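PDB 5IKY: oxalate biosynthetic component 1 from Burkholderia thailandensis, which probably produces oxalate in quorum sensing-dependent oxalogenesis, as a bifunctional enzyme that joins serine hydrolase and lyase activities in one chain. Local coordinates for residues A68-T73 with N91-S96; T520-D523 with S528-D531; P694-S699 with V704-L709. One frame throughout, in Å; residues are numbered along the deposited sequence.

Contact 1 of 3, residues A68-T73 with N91-S96; sequences APIDLT and NGWTPS
The indole of Trp93 carries Ile70 on one face of its six-membered ring, while the carbonyl of Ala68 meets the rim of the same ring. Ile70 and Trp93 belong to the outer strands, 70-71 and 93-96, of a small three-stranded antiparallel sheet of the N-terminal domain, in which strand 99-102 runs between them. The two outer strands therefore share no backbone hydrogen bonds and meet through the Trp93 side chain, which reaches Ile70 and the carbonyl of Ala68. Ile70 CD1 stands 3.9 Å from the centroid of the six-membered ring, 18° off its normal, a CH-pi contact displaced somewhat toward the rim. The preceding carbon joins in, with Ile70 CG1 3.6 Å from Trp93 CZ3, so the whole ethyl branch covers the outer end of the indole. That branch lies beside the backbone N of Ile70 and extends fully (chi2 177°), crossing the tryptophan side chain at about a right angle. At the edge, Ala68 O lies in the ring plane, 3.2 Å from Trp93 CH2, where it faces the slightly positive C-H rim and not the pi cloud. Trp93 also packs on Trp100 and Arg102 of the middle strand and on Leu88 of helix 82-90. Gly92 brings the chain out of that helix as the C-prime residue of a Schellman motif, directly before the tryptophan. Beyond Ile70 the other outer strand closes in an Asx turn: Asp71 OD1 accepts Thr73 N at 3.2 Å and Thr73 OG1 at 3.0 Å, both from the same face of the carboxylate plane.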
# COMPACT_ATOMS: atom_id res chain seq x y z
N ALA A 68 -31.06 -2.25 -32.11
CA ALA A 68 -32.37 -2.07 -31.49
C ALA A 68 -33.40 -1.82 -32.58
O ALA A 68 -33.08 -1.20 -33.60
CB ALA A 68 -32.33 -0.91 -30.50
N PRO A 69 -34.64 -2.30 -32.39
CA PRO A 69 -35.63 -2.13 -33.45
C PRO A 69 -36.00 -0.67 -33.66
O PRO A 69 -35.99 0.11 -32.71
CB PRO A 69 -36.83 -2.93 -32.94
CG PRO A 69 -36.69 -2.91 -31.46
CD PRO A 69 -35.20 -2.94 -31.19
N ILE A 70 -36.30 -0.30 -34.90
CA ILE A 70 -36.70 1.06 -35.21
C ILE A 70 -38.18 1.13 -35.58
O ILE A 70 -38.58 0.66 -36.64
CB ILE A 70 -35.88 1.65 -36.37
CG1 ILE A 70 -34.38 1.51 -36.08
CG2 ILE A 70 -36.25 3.10 -36.60
CD1 ILE A 70 -33.50 1.99 -37.21
N ASP A 71 -38.98 1.71 -34.69
CA ASP A 71 -40.39 1.93 -34.98
C ASP A 71 -40.58 3.36 -35.49
O ASP A 71 -40.41 4.31 -34.74
CB ASP A 71 -41.25 1.69 -33.74
CG ASP A 71 -42.71 1.46 -34.08
OD1 ASP A 71 -43.14 1.81 -35.20
OD2 ASP A 71 -43.44 0.92 -33.21
N LEU A 72 -40.92 3.49 -36.77
CA LEU A 72 -41.08 4.81 -37.38
C LEU A 72 -42.27 5.57 -36.80
O LEU A 72 -42.38 6.78 -36.97
CB LEU A 72 -41.23 4.68 -38.90
CG LEU A 72 -39.97 4.24 -39.64
CD1 LEU A 72 -40.20 4.23 -41.14
CD2 LEU A 72 -38.80 5.13 -39.28
N THR A 73 -43.15 4.85 -36.11
CA THR A 73 -44.28 5.46 -35.43
C THR A 73 -43.79 6.38 -34.31
O THR A 73 -44.44 7.36 -33.96
CB THR A 73 -45.24 4.40 -34.86
OG1 THR A 73 -45.53 3.43 -35.87
CG2 THR A 73 -46.53 5.03 -34.37
N ASN A 91 -27.65 -1.13 -45.37
CA ASN A 91 -26.95 -1.33 -44.11
C ASN A 91 -27.54 -2.50 -43.31
O ASN A 91 -27.24 -2.66 -42.12
CB ASN A 91 -26.99 -0.06 -43.26
CG ASN A 91 -25.93 0.95 -43.68
OD1 ASN A 91 -24.92 0.59 -44.28
ND2 ASN A 91 -26.14 2.21 -43.32
N GLY A 92 -28.37 -3.30 -43.96
CA GLY A 92 -28.82 -4.56 -43.39
C GLY A 92 -30.08 -4.55 -42.55
O GLY A 92 -30.26 -5.41 -41.69
N TRP A 93 -30.96 -3.59 -42.80
CA TRP A 93 -32.23 -3.54 -42.08
C TRP A 93 -33.39 -3.98 -42.97
O TRP A 93 -33.46 -3.60 -44.14
CB TRP A 93 -32.50 -2.13 -41.55
CG TRP A 93 -31.50 -1.67 -40.53
CD1 TRP A 93 -30.22 -1.26 -40.76
CD2 TRP A 93 -31.72 -1.55 -39.12
NE1 TRP A 93 -29.62 -0.90 -39.57
CE2 TRP A 93 -30.52 -1.07 -38.55
CE3 TRP A 93 -32.80 -1.81 -38.27
CZ2 TRP A 93 -30.37 -0.85 -37.18
CZ3 TRP A 93 -32.66 -1.59 -36.92
CH2 TRP A 93 -31.45 -1.11 -36.38
N THR A 94 -34.29 -4.78 -42.42
CA THR A 94 -35.50 -5.18 -43.14
C THR A 94 -36.74 -4.61 -42.47
O THR A 94 -36.84 -4.64 -41.24
CB THR A 94 -35.64 -6.71 -43.25
OG1 THR A 94 -35.67 -7.28 -41.94
CG2 THR A 94 -34.48 -7.29 -44.03
N PRO A 95 -37.68 -4.09 -43.26
CA PRO A 95 -38.90 -3.49 -42.73
C PRO A 95 -39.98 -4.53 -42.44
O PRO A 95 -39.95 -5.64 -42.98
CB PRO A 95 -39.35 -2.56 -43.86
CG PRO A 95 -38.88 -3.25 -45.09
CD PRO A 95 -37.59 -3.96 -44.73
N SER A 96 -40.91 -4.16 -41.58
CA SER A 96 -42.05 -5.01 -41.25
C SER A 96 -43.18 -4.11 -40.79
O SER A 96 -43.53 -4.06 -39.61
CB SER A 96 -41.68 -6.04 -40.18
OG SER A 96 -42.79 -6.84 -39.82

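Contact 2 of 3, residues T520-D523 with S528-D531; sequences TLRD and SRPD
Ser528 meets Arg522 with its backbone and Asp523 with its CB, at the point where the chain returns after helix 518-524 to start helix 530-541. Its CA is 5.0 Å from the CA of Arg522, yet the approach of Ser528 N to Arg522 O has too poor an angle for a hydrogen bond. Ser528 CB lies 3.9 Å from Asp523 OD1, at the outer margin of the contact; the same carboxylate forms a salt bridge with Arg536 through OD2. Arg529, at the N-cap position of helix 530-541, carries the main interaction. Its guanidinium and that of Arg522 lie flat on each other, centres 3.5 Å apart and planes inclined by 27°, so the stack is close but not strictly parallel. Each is displaced toward the rim of the other: Arg529 NE sits over one face of Arg522 at 3.4 Å from Arg522 NH2, and Arg522 NH2 sits over a face of Arg529. A bend in Arg529 at chi2 (-56°) and one in Arg522 at chi3 (85°) bring the two groups face to face. Pro530 and Asp531 begin the first turn of the helix. The stacked groups fit against the loop 272-274 of the TIM-barrel-like domain: Arg529 NE donates to Pro272 O, Arg522 NH1 to Ser273 O, and Arg522 NE to Met527 O in the connecting turn. Arg522 NH2 also makes a salt bridge with Asp309, which has a longer, weak ion pair with Arg529 NH1. Asp309 thus probably offsets part of the paired positive charge, while carbonyl oxygens accept N-H groups of both guanidinium groups as these stack face to face.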
# COMPACT_ATOMS: atom_id res chain seq x y z
N THR A 520 8.26 9.00 4.16
CA THR A 520 9.56 9.66 4.17
C THR A 520 9.43 11.12 3.75
O THR A 520 10.07 12.01 4.32
CB THR A 520 10.55 8.94 3.24
OG1 THR A 520 10.65 7.56 3.62
CG2 THR A 520 11.93 9.59 3.31
N LEU A 521 8.59 11.37 2.75
CA LEU A 521 8.42 12.72 2.21
C LEU A 521 7.77 13.65 3.22
O LEU A 521 8.12 14.82 3.31
CB LEU A 521 7.61 12.68 0.91
CG LEU A 521 7.55 14.01 0.15
CD1 LEU A 521 8.95 14.54 -0.10
CD2 LEU A 521 6.82 13.84 -1.17
N ARG A 522 6.82 13.12 3.99
CA ARG A 522 6.15 13.91 5.02
C ARG A 522 7.16 14.42 6.04
O ARG A 522 6.98 15.50 6.61
CB ARG A 522 5.05 13.10 5.71
CG ARG A 522 3.93 12.67 4.77
CD ARG A 522 2.76 12.07 5.53
NE ARG A 522 1.86 13.10 6.01
CZ ARG A 522 0.69 13.40 5.45
NH1 ARG A 522 0.27 12.71 4.39
NH2 ARG A 522 -0.06 14.36 5.95
N ASP A 523 8.22 13.65 6.27
CA ASP A 523 9.30 14.10 7.14
C ASP A 523 10.12 15.21 6.48
O ASP A 523 10.45 16.21 7.11
CB ASP A 523 10.22 12.94 7.53
CG ASP A 523 9.55 11.94 8.46
OD1 ASP A 523 8.46 12.25 8.99
OD2 ASP A 523 10.12 10.85 8.67
N SER A 528 4.47 15.39 8.95
CA SER A 528 4.24 14.10 9.59
C SER A 528 2.84 14.02 10.18
O SER A 528 2.30 15.02 10.65
CB SER A 528 5.29 13.85 10.68
OG SER A 528 5.23 14.84 11.68
N ARG A 529 2.24 12.84 10.12
CA ARG A 529 0.91 12.61 10.66
C ARG A 529 0.90 12.77 12.18
O ARG A 529 1.92 12.58 12.83
CB ARG A 529 0.42 11.21 10.27
CG ARG A 529 -0.03 11.08 8.83
CD ARG A 529 -1.11 12.09 8.51
NE ARG A 529 -1.79 11.79 7.25
CZ ARG A 529 -2.58 12.65 6.62
NH1 ARG A 529 -2.77 13.87 7.12
NH2 ARG A 529 -3.17 12.31 5.49
N PRO A 530 -0.26 13.14 12.75
CA PRO A 530 -0.39 13.36 14.19
C PRO A 530 0.04 12.17 15.05
O PRO A 530 0.71 12.38 16.07
CB PRO A 530 -1.88 13.64 14.37
CG PRO A 530 -2.31 14.22 13.07
CD PRO A 530 -1.50 13.50 12.03
N ASP A 531 -0.33 10.95 14.67
CA ASP A 531 0.01 9.78 15.47
C ASP A 531 1.51 9.48 15.42
O ASP A 531 2.10 9.06 16.42
CB ASP A 531 -0.82 8.56 15.03
CG ASP A 531 -0.52 8.13 13.60
OD1 ASP A 531 -0.17 8.99 12.77
OD2 ASP A 531 -0.65 6.92 13.31

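Contact 3 of 3, residues P694-S699 with V704-L709; sequences PCRYNS and VVNLGL
Arg696 O is the acceptor of the shortest bond here, from Val705 N at 2.8 Å and a nearly straight 165°, and it also receives a CA-H...O contact from Val704. The bond belongs to a two-stranded antiparallel beta hairpin in the cap domain, where Arg696 and Val705 form the hydrogen-bonded pair and Tyr697 and Val704 the non-hydrogen-bonded one. The return bond, Arg696 N to Val705 O, is weak; next to it Cys695 N reaches Asn706 O at 3.1 Å. Cys695 and Asn706 both take left-handed backbone angles, which end the regular ladder. On one face Val705 CG2 lies 3.6 Å from Arg696 CB and 3.9 Å above the centre of the guanidinium, which folds back over the methyl through a bend at chi3 (47°). On the other face Tyr697 and Val704 turn to Val998 of helix 998-1002. Cys695 SG touches Leu707 CD2 at 3.9 Å, and both residues rest on Leu1001. Pro694 CG meets Leu709 CD1 at 4.0 Å beside Phe535. Arg696 NH1 and Asn706 ND2, two donors 3.3 Å apart, are not bonded to each other; both give to Asp531 OD2. The shared carboxylate is a likely reason that two donors can lie so close, its negative charge probably compensating that of Arg696.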
# COMPACT_ATOMS: atom_id res chain seq x y z
N PRO A 694 3.13 2.17 15.79
CA PRO A 694 3.99 1.64 14.72
C PRO A 694 3.38 0.43 14.03
O PRO A 694 2.74 -0.38 14.69
CB PRO A 694 5.28 1.24 15.46
CG PRO A 694 5.20 1.93 16.78
CD PRO A 694 3.75 2.00 17.11
N CYS A 695 3.58 0.33 12.72
CA CYS A 695 3.15 -0.83 11.94
C CYS A 695 1.65 -1.11 12.06
O CYS A 695 1.24 -2.22 12.37
CB CYS A 695 3.96 -2.06 12.35
SG CYS A 695 5.74 -1.81 12.20
N ARG A 696 0.86 -0.07 11.82
CA ARG A 696 -0.60 -0.16 11.82
C ARG A 696 -1.12 -0.81 10.55
O ARG A 696 -0.45 -0.83 9.52
CB ARG A 696 -1.21 1.24 11.96
CG ARG A 696 -1.71 1.62 13.33
CD ARG A 696 -2.27 3.03 13.28
NE ARG A 696 -3.17 3.22 12.14
CZ ARG A 696 -3.11 4.25 11.30
NH1 ARG A 696 -2.21 5.21 11.47
NH2 ARG A 696 -3.97 4.33 10.29
N TYR A 697 -2.34 -1.34 10.62
CA TYR A 697 -3.08 -1.70 9.41
C TYR A 697 -3.85 -0.48 8.93
O TYR A 697 -4.19 0.40 9.72
CB TYR A 697 -4.06 -2.85 9.67
CG TYR A 697 -3.45 -4.22 9.75
CD1 TYR A 697 -2.88 -4.82 8.64
CD2 TYR A 697 -3.47 -4.93 10.95
CE1 TYR A 697 -2.32 -6.09 8.72
CE2 TYR A 697 -2.92 -6.20 11.03
CZ TYR A 697 -2.35 -6.77 9.92
OH TYR A 697 -1.80 -8.03 10.01
N ASN A 698 -4.12 -0.42 7.63
CA ASN A 698 -5.08 0.55 7.13
C ASN A 698 -6.49 0.01 7.39
O ASN A 698 -6.64 -1.10 7.92
CB ASN A 698 -4.86 0.84 5.64
CG ASN A 698 -4.96 -0.40 4.78
OD1 ASN A 698 -4.92 -1.53 5.28
ND2 ASN A 698 -5.07 -0.20 3.47
N SER A 699 -7.51 0.78 7.04
CA SER A 699 -8.88 0.50 7.47
C SER A 699 -9.41 -0.89 7.11
O SER A 699 -10.18 -1.47 7.87
CB SER A 699 -9.82 1.58 6.92
OG SER A 699 -9.70 1.68 5.51
N VAL A 704 0.15 -2.08 5.32
CA VAL A 704 0.72 -1.76 6.62
C VAL A 704 1.36 -0.38 6.57
O VAL A 704 2.14 -0.08 5.66
CB VAL A 704 1.78 -2.80 7.04
CG1 VAL A 704 2.24 -2.54 8.46
CG2 VAL A 704 1.21 -4.21 6.92
N VAL A 705 1.02 0.47 7.54
CA VAL A 705 1.50 1.84 7.56
C VAL A 705 2.37 2.12 8.78
O VAL A 705 2.49 1.27 9.67
CB VAL A 705 0.33 2.85 7.53
CG1 VAL A 705 -0.65 2.48 6.42
CG2 VAL A 705 -0.37 2.88 8.87
N ASN A 706 2.97 3.31 8.82
CA ASN A 706 3.87 3.73 9.90
C ASN A 706 5.04 2.78 10.09
O ASN A 706 5.38 2.40 11.21
CB ASN A 706 3.10 3.88 11.22
CG ASN A 706 2.06 4.98 11.16
OD1 ASN A 706 2.14 5.89 10.33
ND2 ASN A 706 1.07 4.90 12.05
N LEU A 707 5.67 2.41 8.97
CA LEU A 707 6.81 1.50 8.99
C LEU A 707 8.11 2.24 9.27
O LEU A 707 9.13 1.62 9.60
CB LEU A 707 6.91 0.75 7.66
CG LEU A 707 5.72 -0.13 7.30
CD1 LEU A 707 5.88 -0.71 5.91
CD2 LEU A 707 5.58 -1.24 8.33
N GLY A 708 8.08 3.56 9.14
CA GLY A 708 9.26 4.37 9.31
C GLY A 708 9.76 4.46 10.74
O GLY A 708 10.96 4.58 10.98
N LEU A 709 8.83 4.40 11.69
CA LEU A 709 9.16 4.53 13.11
C LEU A 709 10.19 3.50 13.57
O LEU A 709 10.97 3.77 14.49
CB LEU A 709 7.89 4.41 13.96
CG LEU A 709 6.82 5.47 13.72
CD1 LEU A 709 5.59 5.21 14.57
CD2 LEU A 709 7.37 6.87 13.98

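Contacts 2 and 3 are neighbours, with centres about 12 Å apart, and they touch: Asp531 OD2 lies 3.0 Å from Arg696 NH1 and 2.9 Å from Asn706 ND2. Through this carboxylate the helix opening behind the arginine stack of contact 2 is fastened to the cap-domain hairpin of contact 3, whose other face packs on helix 998-1002 of the hydrolase-family region. Contact 1 stands apart, its centre about 64 Å from that of contact 2 and 62 Å from that of contact 3. The magnesium ligands His227 and Glu477 follow the C-terminal ends of barrel strands, whereas contact 2 adjoins residues just preceding barrel strands.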